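Beta-fructofuranosidase (Bifidobacterium adolescentis, PDB 6NOB) probably hydrolyses terminal beta-fructofuranosidic bonds, such as that of sucrose, as a family 32 glycoside hydrolase. Local coordinates at residues Phe587-Val592 with Ser604-Gly609; Gly446-Val450 with Pro489-Val493; His368-Tyr374 with Gly390-Tyr395; Arg166-His170 with Glu492-Leu497; Leu485-Pro489 with Phe595-Gln600. All coordinates share one frame; numbering follows the deposited sequence.

How the contacts relate
Contact 3 lies within the propeller domain expected of a family 32 hydrolase, and contact 1 within the C-terminal beta-sandwich; both are largely buried and both combine backbone pairing with packed side chains. Contacts 2, 4 and 5 gather near the junction of propeller and C-terminal sandwich and are only partly buried. Contacts 2 and 4 share E492 and V493 of helix 491-497, with centres about 10 Å apart, whereas contact 5 uses strand 484-489, which leads into that helix, and joins contact 1 through strand 591-596. Chemistry varies accordingly: a two-pronged salt bridge in contact 2, neighbouring carboxylates, each with its own protein donors, in contact 4, and CH groups over aromatic faces in contact 5.

Contact 1. Residues Phe587-Val592 with Ser604-Gly609; sequences FDRNVV and SMLFQG
V592 and M605 are joined through their backbones in both directions: V592 N reaches M605 O at 3.1 Å in an almost straight bond (177°), and M605 N returns to V592 O at 3.2 Å. Two further bonds carry the pairing past the end of the regular strands, F607 N to N590 O at 3.0 Å and G609 N to R589 O at 3.1 Å. The first is unusual in its direction, since F607 N stands well above the carbonyl plane of N590. Q608 folds back on its own segment, NE2 donating to G609 O at 2.9 Å; its bend at chi2 (61°) brings OE1 to 3.2 Å from N590 CB. Packing divides between the two faces of the sheet. On one, V591 CG2 meets L606 CD2 at 3.9 Å; on the other lie V592 and M605, and beyond them F587 sets its CE1 4.3 Å from F607 CD1, the carbonyl O of F607 lying near the plane of the F587 ring. The contact thus pairs the open end of the hairpin of strands 591-596 and 601-606, at the margin of the sandwich: V591 and L606 rest on F454 of strand 448-454, while F587, V592 and F607 pack on L550 of strand 547-555.

Contact 2. Residues Gly446-Val450 with Pro489-Val493; sequences GRRIV and PVSEV
R447 and E492 approach from opposite directions and meet end-on, each terminal nitrogen of the guanidinium taking one carboxylate oxygen. NH1 bonds to E492 OE1 at 2.9 Å, close to the guanidinium plane and nearly straight at 168°; NH2 bonds to OE2, also at 2.9 Å, from a more tilted position but on the syn lone pair. The two planes are turned 41° against each other, so this two-pronged salt bridge is twisted rather than flat. A bend in the E492 chain (chi2 91°) turns its carboxylate to the arginine. NH1 has a second task: it donates to a water at 3.0 Å, which also accepts from S491 N at 3.0 Å, tying the guanidinium to the first turn of the helix. Beside the charged pair, I449 and V490 cross at about a right angle, with CG2 of I449 4.0 Å from CG1 of V490. V490 is the N-cap residue, so this apolar touch falls where the helix starts. R447 NE forms a salt bridge with D443. The contact thus ties helix 491-497, which follows strand 484-489, to the start of strand 448-454 in the presumed propeller, where Y142 of strand 141-149 touches both R447 and E492.

Contact 3. Residues His368-Tyr374 with Gly390-Tyr395; sequences HQIARTY and GALMHY
R372 and T373 use their backbones to hold M393 from both directions: R372 N donates to M393 O at 3.0 Å, and M393 N to T373 O, also at 3.0 Å and nearly straight. Next along, Y374 and L392 form an antiparallel non-hydrogen-bonded pair, with side chains lying alongside each other. The two branches of L392 serve different rings: CD2 meets Y374 CE1 at 3.7 Å, while CD1 sits over the face of the H368 imidazole, 3.9 Å from its centroid, in a CH-pi contact. That imidazole in turn points its edge at the face of Y395 in an offset edge-to-face pair, the planes 63° apart and the centroids separated by 5.0 Å. A chi1 of 172°, which sets CG anti to the backbone N, carries the Y395 ring across to the imidazole; I370 CD1 lies at the tyrosine edge, 3.9 Å from Y395 CE1. At the other end, R372 and H394 run side by side and share a water, 2.8 Å from R372 NH1 and 2.9 Å from H394 ND1.

A second shell fixes these groups. T316 OG1 is hydrogen-bonded to both H368 NE2 and Y395 OH, D365 holds H368 ND1, and salt bridges to E231 and D266 anchor the R372 guanidinium. A type I turn from H368 to A371 shapes the loop that follows strand 357-365. This loop is laid against strand 385-396 and passes from Y374 into E375, the first residue of the E-C-P sequence characteristic of family 32, with strand 405-415 on the far edge of strand 385-396.

Contact 4. Residues Arg166-His170 with Glu492-Leu497; sequences RDLVH and EVYREL
D167 and E496 bring two carboxylates close together, OD2 of the former 4.0 Å from OE1 of the latter, with their planes turned 44° apart. Each has its own donors, which would offset the repulsion expected between like charges. D167 OD2 accepts from H170 ND1 at 2.6 Å on its syn lone pair, in the plane of the imidazole, while OD1 receives the backbone N atoms of V169 and H170, the former closing an Asx turn. E496 OE2 is gripped side-on by R495, whose NE lies 2.7 Å away and whose NH2 shares the same oxygen. A water donates to D167 OD2 and, weakly, to E496 OE2. The D167 carboxylate stands between its own backbone N and carbonyl carbon (chi1 61°), which allows it to fold over the turn and orient H170. The imidazole then presents its CE1 edge to E496 OE1 at 3.3 Å, ring and carboxylate planes 77° apart.

V169 supplies the apolar part with two branches: CG1 slides past L497 to lie 3.7 Å from CD2, and CG2 meets V493 CG2 at 4.2 Å. The loop joining strands 159-165 and 172-173 is thereby set on one flank of helix 491-497. The helix leads on to strand 498-501 of the C-terminal sandwich, so this loop packs on an interdomain linker. L168 continues inward to P475, Y142 and I449, and I635 touches both V169 and L497.

Contact 5. Residues Leu485-Pro489 with Phe595-Gln600; sequences LYSKP and FLNGGQ
S487 and G599 supply the one direct hydrogen bond between the two segments, S487 N to G599 O at 3.2 Å and 163°. A water donates to that same carbonyl oxygen at 2.8 Å and also lies close to S487 OG; another sits between L485 O and Q600 O. Within the turn, N597 ND2 donates to Q600 OE1 at 2.8 Å, which would steady the amide. Two CH-pi contacts follow. P489 CD stands almost exactly above the centre of the F595 ring, 3.6 Å from its centroid, and Q600 CA lies over the Y486 ring at 3.7 Å from the centroid, displaced toward the rim. Y486 and the Q600 side chain then run alongside each other, ring and amide planes only 15° apart, bringing Q600 CG to 3.6 Å from Y486 OH. Close carbon-oxygen approaches form a third group: S487 O lies 3.1 Å from G599 CA, a proximity eased by the absence of a side chain there, and 3.5 Å from F595 CD2. Such chemistry implies a junction between strand 484-489 and the sandwich hairpin that depends mainly on matched shapes and CH-pi contacts, with one direct backbone bond, supplemented by bridging waters.

Contact 1. Residues Phe587-Val592 with Ser604-Gly609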
# COMPACT_ATOMS: atom_id res chain seq x y z
N PHE A 587 -9.39 -11.43 11.09
CA PHE A 587 -9.99 -11.83 9.81
C PHE A 587 -11.15 -10.89 9.50
O PHE A 587 -12.10 -10.79 10.28
CB PHE A 587 -10.47 -13.27 9.82
CG PHE A 587 -11.00 -13.72 8.49
CD1 PHE A 587 -10.13 -14.02 7.46
CD2 PHE A 587 -12.37 -13.79 8.25
CE1 PHE A 587 -10.61 -14.41 6.22
CE2 PHE A 587 -12.85 -14.18 7.02
CZ PHE A 587 -11.97 -14.49 6.00
N ASP A 588 -11.07 -10.23 8.35
CA ASP A 588 -12.00 -9.17 7.97
C ASP A 588 -12.63 -9.52 6.62
O ASP A 588 -12.29 -8.93 5.59
CB ASP A 588 -11.29 -7.81 7.94
CG ASP A 588 -12.23 -6.66 7.66
OD1 ASP A 588 -13.46 -6.82 7.84
OD2 ASP A 588 -11.74 -5.59 7.25
N ARG A 589 -13.54 -10.49 6.64
CA ARG A 589 -14.36 -10.89 5.49
C ARG A 589 -13.55 -11.51 4.35
O ARG A 589 -13.84 -12.63 3.93
CB ARG A 589 -15.16 -9.69 4.98
CG ARG A 589 -16.30 -9.28 5.90
CD ARG A 589 -16.68 -7.82 5.72
NE ARG A 589 -17.26 -7.57 4.40
CZ ARG A 589 -18.56 -7.70 4.12
NH1 ARG A 589 -19.41 -8.09 5.06
NH2 ARG A 589 -19.00 -7.45 2.89
N ASN A 590 -12.54 -10.80 3.84
CA ASN A 590 -11.78 -11.34 2.71
C ASN A 590 -10.27 -11.13 2.86
O ASN A 590 -9.56 -11.11 1.85
CB ASN A 590 -12.25 -10.72 1.39
CG ASN A 590 -12.03 -9.22 1.32
OD1 ASN A 590 -11.56 -8.60 2.27
ND2 ASN A 590 -12.35 -8.63 0.17
N VAL A 591 -9.77 -10.99 4.08
CA VAL A 591 -8.34 -10.81 4.31
C VAL A 591 -8.05 -11.22 5.75
O VAL A 591 -8.84 -10.96 6.66
CB VAL A 591 -7.90 -9.36 4.01
CG1 VAL A 591 -8.66 -8.37 4.89
CG2 VAL A 591 -6.39 -9.20 4.18
N VAL A 592 -6.90 -11.87 5.95
CA VAL A 592 -6.45 -12.30 7.26
C VAL A 592 -5.13 -11.61 7.57
O VAL A 592 -4.33 -11.34 6.67
CB VAL A 592 -6.31 -13.84 7.35
CG1 VAL A 592 -5.08 -14.32 6.60
CG2 VAL A 592 -6.27 -14.30 8.80
N SER A 604 0.03 -12.47 6.66
CA SER A 604 -1.25 -11.98 6.15
C SER A 604 -1.35 -12.27 4.66
O SER A 604 -0.35 -12.44 3.97
CB SER A 604 -1.40 -10.48 6.42
OG SER A 604 -0.36 -9.74 5.82
N MET A 605 -2.60 -12.30 4.18
CA MET A 605 -2.89 -12.55 2.77
C MET A 605 -4.38 -12.36 2.53
O MET A 605 -5.19 -12.43 3.46
CB MET A 605 -2.47 -13.95 2.33
CG MET A 605 -3.35 -15.06 2.89
SD MET A 605 -2.78 -16.71 2.44
CE MET A 605 -1.19 -16.74 3.27
N LEU A 606 -4.73 -12.12 1.27
CA LEU A 606 -6.13 -12.09 0.87
C LEU A 606 -6.71 -13.50 0.87
O LEU A 606 -6.08 -14.45 0.42
CB LEU A 606 -6.28 -11.48 -0.52
CG LEU A 606 -5.77 -10.05 -0.74
CD1 LEU A 606 -6.03 -9.62 -2.18
CD2 LEU A 606 -6.41 -9.09 0.24
N PHE A 607 -7.93 -13.62 1.40
CA PHE A 607 -8.65 -14.90 1.35
C PHE A 607 -10.13 -14.60 1.47
O PHE A 607 -10.60 -14.23 2.55
CB PHE A 607 -8.18 -15.83 2.46
CG PHE A 607 -8.86 -17.17 2.43
CD1 PHE A 607 -10.03 -17.39 3.15
CD2 PHE A 607 -8.34 -18.21 1.67
CE1 PHE A 607 -10.66 -18.62 3.11
CE2 PHE A 607 -8.97 -19.44 1.64
CZ PHE A 607 -10.13 -19.64 2.36
N GLN A 608 -10.87 -14.79 0.38
CA GLN A 608 -12.30 -14.48 0.35
C GLN A 608 -13.08 -15.54 1.12
O GLN A 608 -13.32 -16.64 0.62
CB GLN A 608 -12.79 -14.39 -1.09
CG GLN A 608 -14.25 -13.98 -1.22
CD GLN A 608 -14.51 -12.61 -0.63
OE1 GLN A 608 -14.02 -11.60 -1.13
NE2 GLN A 608 -15.30 -12.57 0.45
N GLY A 609 -13.47 -15.22 2.34
CA GLY A 609 -14.38 -16.07 3.07
C GLY A 609 -15.80 -15.96 2.55
O GLY A 609 -16.16 -15.01 1.85

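Contact 2. Residues Gly446-Val450 with Pro489-Val493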
# COMPACT_ATOMS: atom_id res chain seq x y z
N GLY A 446 6.53 9.99 18.01
CA GLY A 446 7.67 9.15 17.69
C GLY A 446 7.35 7.70 17.40
O GLY A 446 8.28 6.92 17.17
N ARG A 447 6.07 7.32 17.41
CA ARG A 447 5.69 5.97 17.00
C ARG A 447 6.05 5.74 15.54
O ARG A 447 5.76 6.57 14.68
CB ARG A 447 4.19 5.77 17.19
CG ARG A 447 3.77 5.12 18.49
CD ARG A 447 2.33 4.65 18.41
NE ARG A 447 1.48 5.61 17.70
CZ ARG A 447 0.17 5.46 17.53
NH1 ARG A 447 -0.45 4.40 18.02
NH2 ARG A 447 -0.52 6.38 16.87
N ARG A 448 6.70 4.61 15.26
CA ARG A 448 7.00 4.20 13.90
C ARG A 448 5.86 3.32 13.40
O ARG A 448 5.64 2.22 13.92
CB ARG A 448 8.34 3.47 13.84
CG ARG A 448 8.69 2.88 12.48
CD ARG A 448 8.72 3.95 11.39
NE ARG A 448 9.64 5.04 11.69
CZ ARG A 448 9.97 6.01 10.83
NH1 ARG A 448 10.81 6.97 11.19
NH2 ARG A 448 9.44 6.01 9.62
N ILE A 449 5.12 3.81 12.40
CA ILE A 449 3.91 3.17 11.90
C ILE A 449 4.09 2.87 10.42
O ILE A 449 4.54 3.74 9.67
CB ILE A 449 2.67 4.05 12.14
CG1 ILE A 449 2.58 4.44 13.62
CG2 ILE A 449 1.41 3.33 11.68
CD1 ILE A 449 1.63 5.58 13.89
N VAL A 450 3.72 1.66 10.01
CA VAL A 450 3.89 1.21 8.63
C VAL A 450 2.55 0.78 8.06
O VAL A 450 1.74 0.15 8.75
CB VAL A 450 4.92 0.06 8.55
CG1 VAL A 450 4.53 -1.09 9.46
CG2 VAL A 450 5.09 -0.42 7.11
N PRO A 489 -0.39 -4.41 15.40
CA PRO A 489 -1.34 -3.34 15.11
C PRO A 489 -1.26 -2.22 16.14
O PRO A 489 -1.03 -2.47 17.33
CB PRO A 489 -2.70 -4.04 15.15
CG PRO A 489 -2.40 -5.46 14.85
CD PRO A 489 -1.06 -5.73 15.46
N VAL A 490 -1.41 -0.98 15.67
CA VAL A 490 -1.35 0.15 16.58
C VAL A 490 -2.51 0.07 17.57
O VAL A 490 -3.53 -0.59 17.33
CB VAL A 490 -1.37 1.48 15.81
CG1 VAL A 490 -0.18 1.57 14.87
CG2 VAL A 490 -2.67 1.63 15.04
N SER A 491 -2.33 0.75 18.71
CA SER A 491 -3.33 0.68 19.77
C SER A 491 -4.71 1.09 19.29
O SER A 491 -5.71 0.54 19.75
CB SER A 491 -2.88 1.54 20.96
OG SER A 491 -3.02 2.93 20.67
N GLU A 492 -4.78 2.02 18.34
CA GLU A 492 -6.08 2.48 17.85
C GLU A 492 -6.85 1.36 17.15
O GLU A 492 -8.09 1.33 17.21
CB GLU A 492 -5.90 3.66 16.91
CG GLU A 492 -5.35 4.91 17.57
CD GLU A 492 -3.83 4.98 17.52
OE1 GLU A 492 -3.19 3.93 17.32
OE2 GLU A 492 -3.29 6.09 17.67
N VAL A 493 -6.15 0.44 16.48
CA VAL A 493 -6.82 -0.68 15.83
C VAL A 493 -7.57 -1.52 16.87
O VAL A 493 -8.74 -1.85 16.69
CB VAL A 493 -5.81 -1.52 15.03
CG1 VAL A 493 -6.35 -2.93 14.80
CG2 VAL A 493 -5.49 -0.84 13.71
O HOH W 1 0.42 1.81 19.26

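Contact 3. Residues His368-Tyr374 with Gly390-Tyr395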
# COMPACT_ATOMS: atom_id res chain seq x y z
N HIS A 368 20.09 -11.79 -2.29
CA HIS A 368 19.00 -11.88 -3.25
C HIS A 368 19.35 -11.13 -4.53
O HIS A 368 18.52 -10.42 -5.10
CB HIS A 368 17.70 -11.37 -2.64
CG HIS A 368 17.28 -12.11 -1.41
ND1 HIS A 368 17.40 -11.58 -0.14
CD2 HIS A 368 16.76 -13.35 -1.26
CE1 HIS A 368 16.96 -12.46 0.74
NE2 HIS A 368 16.57 -13.55 0.09
N GLN A 369 20.59 -11.28 -5.00
CA GLN A 369 21.04 -10.53 -6.16
C GLN A 369 20.36 -10.95 -7.45
O GLN A 369 20.43 -10.21 -8.44
CB GLN A 369 22.56 -10.67 -6.30
CG GLN A 369 23.02 -11.98 -6.86
CD GLN A 369 24.45 -11.91 -7.36
OE1 GLN A 369 25.37 -12.44 -6.73
NE2 GLN A 369 24.64 -11.25 -8.50
N ILE A 370 19.70 -12.11 -7.48
CA ILE A 370 18.96 -12.49 -8.68
C ILE A 370 17.65 -11.72 -8.81
O ILE A 370 17.06 -11.71 -9.89
CB ILE A 370 18.69 -14.00 -8.72
CG1 ILE A 370 17.88 -14.44 -7.50
CG2 ILE A 370 20.00 -14.77 -8.80
CD1 ILE A 370 17.49 -15.91 -7.54
N ALA A 371 17.18 -11.08 -7.74
CA ALA A 371 16.02 -10.21 -7.86
C ALA A 371 16.34 -9.05 -8.79
O ALA A 371 17.47 -8.56 -8.85
CB ALA A 371 15.58 -9.69 -6.49
N ARG A 372 15.32 -8.60 -9.53
CA ARG A 372 15.54 -7.57 -10.55
C ARG A 372 15.99 -6.26 -9.92
O ARG A 372 17.01 -5.68 -10.32
CB ARG A 372 14.27 -7.35 -11.37
CG ARG A 372 14.42 -6.20 -12.36
CD ARG A 372 13.09 -5.71 -12.89
NE ARG A 372 13.26 -4.59 -13.81
CZ ARG A 372 13.36 -4.73 -15.13
NH1 ARG A 372 13.31 -5.94 -15.67
NH2 ARG A 372 13.52 -3.66 -15.90
N THR A 373 15.24 -5.77 -8.94
CA THR A 373 15.48 -4.44 -8.38
C THR A 373 14.63 -4.30 -7.12
O THR A 373 13.78 -5.14 -6.82
CB THR A 373 15.16 -3.34 -9.40
OG1 THR A 373 15.63 -2.08 -8.92
CG2 THR A 373 13.65 -3.26 -9.64
N TYR A 374 14.87 -3.22 -6.39
CA TYR A 374 14.08 -2.89 -5.22
C TYR A 374 12.81 -2.15 -5.62
O TYR A 374 12.72 -1.55 -6.69
CB TYR A 374 14.88 -2.02 -4.25
CG TYR A 374 15.65 -2.77 -3.19
CD1 TYR A 374 15.02 -3.67 -2.34
CD2 TYR A 374 17.02 -2.57 -3.03
CE1 TYR A 374 15.74 -4.35 -1.37
CE2 TYR A 374 17.74 -3.24 -2.06
CZ TYR A 374 17.09 -4.13 -1.23
OH TYR A 374 17.81 -4.80 -0.27
N GLY A 390 12.63 -3.05 2.19
CA GLY A 390 12.46 -2.97 0.75
C GLY A 390 11.94 -4.27 0.19
O GLY A 390 12.08 -5.34 0.80
N ALA A 391 11.35 -4.17 -1.00
CA ALA A 391 10.74 -5.31 -1.68
C ALA A 391 11.61 -5.77 -2.84
O ALA A 391 12.26 -4.96 -3.51
CB ALA A 391 9.34 -4.95 -2.18
N LEU A 392 11.60 -7.08 -3.08
CA LEU A 392 12.49 -7.71 -4.06
C LEU A 392 11.68 -8.11 -5.29
O LEU A 392 10.90 -9.06 -5.25
CB LEU A 392 13.19 -8.91 -3.44
CG LEU A 392 14.09 -8.56 -2.25
CD1 LEU A 392 14.48 -9.80 -1.48
CD2 LEU A 392 15.32 -7.80 -2.73
N MET A 393 11.89 -7.39 -6.39
CA MET A 393 11.12 -7.63 -7.60
C MET A 393 11.52 -8.93 -8.28
O MET A 393 12.70 -9.30 -8.31
CB MET A 393 11.31 -6.48 -8.59
CG MET A 393 10.38 -5.30 -8.39
SD MET A 393 10.00 -4.51 -9.97
CE MET A 393 8.80 -5.65 -10.65
N HIS A 394 10.52 -9.63 -8.82
CA HIS A 394 10.74 -10.79 -9.68
C HIS A 394 11.54 -11.88 -8.97
O HIS A 394 12.42 -12.52 -9.55
CB HIS A 394 11.43 -10.38 -10.99
CG HIS A 394 10.61 -9.47 -11.84
ND1 HIS A 394 11.13 -8.80 -12.93
CD2 HIS A 394 9.31 -9.11 -11.77
CE1 HIS A 394 10.18 -8.07 -13.49
NE2 HIS A 394 9.07 -8.24 -12.80
N TYR A 395 11.23 -12.09 -7.69
CA TYR A 395 11.90 -13.10 -6.90
C TYR A 395 10.87 -13.82 -6.04
O TYR A 395 10.09 -13.18 -5.33
CB TYR A 395 12.99 -12.49 -6.01
CG TYR A 395 13.59 -13.47 -5.02
CD1 TYR A 395 14.52 -14.42 -5.43
CD2 TYR A 395 13.21 -13.46 -3.68
CE1 TYR A 395 15.07 -15.32 -4.53
CE2 TYR A 395 13.75 -14.36 -2.78
CZ TYR A 395 14.68 -15.29 -3.21
OH TYR A 395 15.21 -16.18 -2.31
O HOH W 2 13.50 -8.48 -14.61

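Contact 4. Residues Arg166-His170 with Glu492-Leu497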
# COMPACT_ATOMS: atom_id res chain seq x y z
N ARG A 166 -8.36 10.73 11.82
CA ARG A 166 -7.98 11.15 13.16
C ARG A 166 -7.57 9.99 14.06
O ARG A 166 -7.11 10.23 15.18
CB ARG A 166 -9.14 11.91 13.83
CG ARG A 166 -9.54 13.20 13.12
CD ARG A 166 -10.53 14.00 13.97
NE ARG A 166 -10.72 15.37 13.48
CZ ARG A 166 -9.83 16.35 13.62
NH1 ARG A 166 -8.69 16.13 14.25
NH2 ARG A 166 -10.10 17.56 13.14
N ASP A 167 -7.74 8.74 13.61
CA ASP A 167 -7.43 7.60 14.47
C ASP A 167 -6.73 6.46 13.74
O ASP A 167 -6.58 5.38 14.33
CB ASP A 167 -8.72 7.08 15.13
CG ASP A 167 -9.75 6.59 14.13
OD1 ASP A 167 -9.47 6.57 12.91
OD2 ASP A 167 -10.87 6.24 14.56
N LEU A 168 -6.32 6.65 12.49
CA LEU A 168 -5.66 5.63 11.67
C LEU A 168 -6.56 4.44 11.36
O LEU A 168 -6.11 3.47 10.75
CB LEU A 168 -4.37 5.13 12.34
CG LEU A 168 -3.18 6.09 12.38
CD1 LEU A 168 -2.20 5.65 13.46
CD2 LEU A 168 -2.51 6.15 11.02
N VAL A 169 -7.83 4.52 11.76
CA VAL A 169 -8.79 3.43 11.56
C VAL A 169 -9.92 3.86 10.63
O VAL A 169 -10.23 3.17 9.65
CB VAL A 169 -9.35 2.92 12.90
CG1 VAL A 169 -10.47 1.93 12.67
CG2 VAL A 169 -8.23 2.29 13.73
N HIS A 170 -10.56 5.00 10.92
CA HIS A 170 -11.66 5.52 10.12
C HIS A 170 -11.14 6.60 9.18
O HIS A 170 -10.41 7.50 9.62
CB HIS A 170 -12.76 6.10 11.01
CG HIS A 170 -13.29 5.13 12.03
ND1 HIS A 170 -12.79 5.04 13.30
CD2 HIS A 170 -14.29 4.22 11.95
CE1 HIS A 170 -13.44 4.11 13.97
NE2 HIS A 170 -14.36 3.60 13.18
N GLU A 492 -4.78 2.02 18.34
CA GLU A 492 -6.08 2.48 17.85
C GLU A 492 -6.85 1.36 17.15
O GLU A 492 -8.09 1.33 17.21
CB GLU A 492 -5.90 3.66 16.91
CG GLU A 492 -5.35 4.91 17.57
CD GLU A 492 -3.83 4.98 17.52
OE1 GLU A 492 -3.19 3.93 17.32
OE2 GLU A 492 -3.29 6.09 17.67
N VAL A 493 -6.15 0.44 16.48
CA VAL A 493 -6.82 -0.68 15.83
C VAL A 493 -7.57 -1.52 16.87
O VAL A 493 -8.74 -1.85 16.69
CB VAL A 493 -5.81 -1.52 15.03
CG1 VAL A 493 -6.35 -2.93 14.80
CG2 VAL A 493 -5.49 -0.84 13.71
N TYR A 494 -6.90 -1.85 17.97
CA TYR A 494 -7.55 -2.59 19.04
C TYR A 494 -8.71 -1.79 19.64
O TYR A 494 -9.78 -2.35 19.91
CB TYR A 494 -6.54 -2.95 20.13
CG TYR A 494 -5.43 -3.88 19.69
CD1 TYR A 494 -5.68 -5.22 19.45
CD2 TYR A 494 -4.13 -3.41 19.54
CE1 TYR A 494 -4.66 -6.08 19.07
CE2 TYR A 494 -3.11 -4.26 19.15
CZ TYR A 494 -3.38 -5.60 18.92
OH TYR A 494 -2.37 -6.44 18.53
N ARG A 495 -8.51 -0.49 19.85
CA ARG A 495 -9.53 0.33 20.50
C ARG A 495 -10.78 0.46 19.64
O ARG A 495 -11.90 0.38 20.15
CB ARG A 495 -8.96 1.71 20.83
CG ARG A 495 -9.91 2.61 21.62
CD ARG A 495 -9.37 4.04 21.70
NE ARG A 495 -9.46 4.73 20.41
CZ ARG A 495 -8.59 5.65 19.99
NH1 ARG A 495 -7.56 5.99 20.75
NH2 ARG A 495 -8.75 6.22 18.81
N GLU A 496 -10.61 0.65 18.33
CA GLU A 496 -11.75 0.96 17.47
C GLU A 496 -12.42 -0.27 16.87
O GLU A 496 -13.63 -0.25 16.65
CB GLU A 496 -11.31 1.89 16.33
CG GLU A 496 -10.73 3.23 16.80
CD GLU A 496 -11.73 4.07 17.56
OE1 GLU A 496 -12.94 4.03 17.24
OE2 GLU A 496 -11.31 4.79 18.50
N LEU A 497 -11.67 -1.35 16.61
CA LEU A 497 -12.19 -2.46 15.82
C LEU A 497 -12.68 -3.65 16.65
O LEU A 497 -13.49 -4.43 16.14
CB LEU A 497 -11.12 -2.96 14.84
CG LEU A 497 -10.72 -2.00 13.73
CD1 LEU A 497 -9.78 -2.68 12.74
CD2 LEU A 497 -11.95 -1.45 13.02
O HOH W 3 -7.42 8.94 18.26
O HOH W 4 -11.61 7.69 16.94

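Contact 5. Residues Leu485-Pro489 with Phe595-Gln600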
# COMPACT_ATOMS: atom_id res chain seq x y z
N LEU A 485 13.13 -7.03 13.91
CA LEU A 485 11.97 -6.17 13.74
C LEU A 485 10.72 -6.86 14.27
O LEU A 485 10.45 -8.02 13.95
CB LEU A 485 11.79 -5.81 12.27
CG LEU A 485 10.74 -4.73 11.97
CD1 LEU A 485 11.15 -3.39 12.57
CD2 LEU A 485 10.51 -4.60 10.48
N TYR A 486 9.96 -6.13 15.08
CA TYR A 486 8.65 -6.56 15.54
C TYR A 486 7.59 -5.66 14.93
O TYR A 486 7.84 -4.48 14.64
CB TYR A 486 8.56 -6.49 17.07
CG TYR A 486 9.02 -7.73 17.79
CD1 TYR A 486 10.29 -8.25 17.60
CD2 TYR A 486 8.18 -8.37 18.70
CE1 TYR A 486 10.72 -9.38 18.27
CE2 TYR A 486 8.60 -9.50 19.39
CZ TYR A 486 9.87 -10.00 19.17
OH TYR A 486 10.28 -11.13 19.85
N SER A 487 6.40 -6.22 14.71
CA SER A 487 5.29 -5.46 14.15
C SER A 487 4.00 -5.95 14.78
O SER A 487 3.82 -7.15 15.00
CB SER A 487 5.22 -5.60 12.62
OG SER A 487 4.74 -6.87 12.25
N LYS A 488 3.09 -5.01 15.05
CA LYS A 488 1.88 -5.26 15.81
C LYS A 488 0.92 -4.15 15.48
O LYS A 488 1.36 -3.01 15.26
CB LYS A 488 2.20 -5.28 17.31
CG LYS A 488 1.16 -5.91 18.22
CD LYS A 488 1.58 -5.75 19.68
CE LYS A 488 0.88 -6.75 20.60
NZ LYS A 488 -0.51 -6.33 20.95
N PRO A 489 -0.39 -4.41 15.40
CA PRO A 489 -1.34 -3.34 15.11
C PRO A 489 -1.26 -2.22 16.14
O PRO A 489 -1.03 -2.47 17.33
CB PRO A 489 -2.70 -4.04 15.15
CG PRO A 489 -2.40 -5.46 14.85
CD PRO A 489 -1.06 -5.73 15.46
N PHE A 595 -0.66 -12.32 13.91
CA PHE A 595 0.51 -11.87 14.67
C PHE A 595 0.83 -12.91 15.73
O PHE A 595 -0.05 -13.30 16.52
CB PHE A 595 0.25 -10.49 15.29
CG PHE A 595 -0.07 -9.44 14.27
CD1 PHE A 595 -1.38 -9.23 13.87
CD2 PHE A 595 0.93 -8.70 13.68
CE1 PHE A 595 -1.68 -8.28 12.91
CE2 PHE A 595 0.64 -7.75 12.72
CZ PHE A 595 -0.67 -7.53 12.34
N LEU A 596 2.08 -13.37 15.75
CA LEU A 596 2.51 -14.43 16.65
C LEU A 596 3.47 -13.89 17.69
O LEU A 596 4.31 -13.03 17.39
CB LEU A 596 3.18 -15.56 15.86
CG LEU A 596 2.38 -16.13 14.70
CD1 LEU A 596 3.09 -17.32 14.08
CD2 LEU A 596 0.99 -16.53 15.16
N ASN A 597 3.34 -14.39 18.92
CA ASN A 597 4.22 -14.02 20.03
C ASN A 597 4.29 -12.51 20.21
O ASN A 597 5.36 -11.94 20.45
CB ASN A 597 5.62 -14.62 19.83
CG ASN A 597 5.68 -16.09 20.17
OD1 ASN A 597 4.66 -16.71 20.49
ND2 ASN A 597 6.87 -16.68 20.09
N GLY A 598 3.14 -11.85 20.08
CA GLY A 598 3.09 -10.41 20.26
C GLY A 598 3.75 -9.61 19.17
O GLY A 598 4.13 -8.46 19.41
N GLY A 599 3.92 -10.18 17.99
CA GLY A 599 4.54 -9.48 16.88
C GLY A 599 5.93 -9.95 16.53
O GLY A 599 6.59 -9.29 15.72
N GLN A 600 6.41 -11.05 17.12
CA GLN A 600 7.69 -11.61 16.71
C GLN A 600 7.71 -11.89 15.22
O GLN A 600 8.73 -11.67 14.55
CB GLN A 600 7.97 -12.88 17.51
CG GLN A 600 9.36 -13.46 17.33
CD GLN A 600 9.58 -14.68 18.19
OE1 GLN A 600 8.83 -14.95 19.13
NE2 GLN A 600 10.62 -15.45 17.87
O HOH W 5 11.43 -10.80 14.60
O HOH W 6 6.21 -8.75 12.97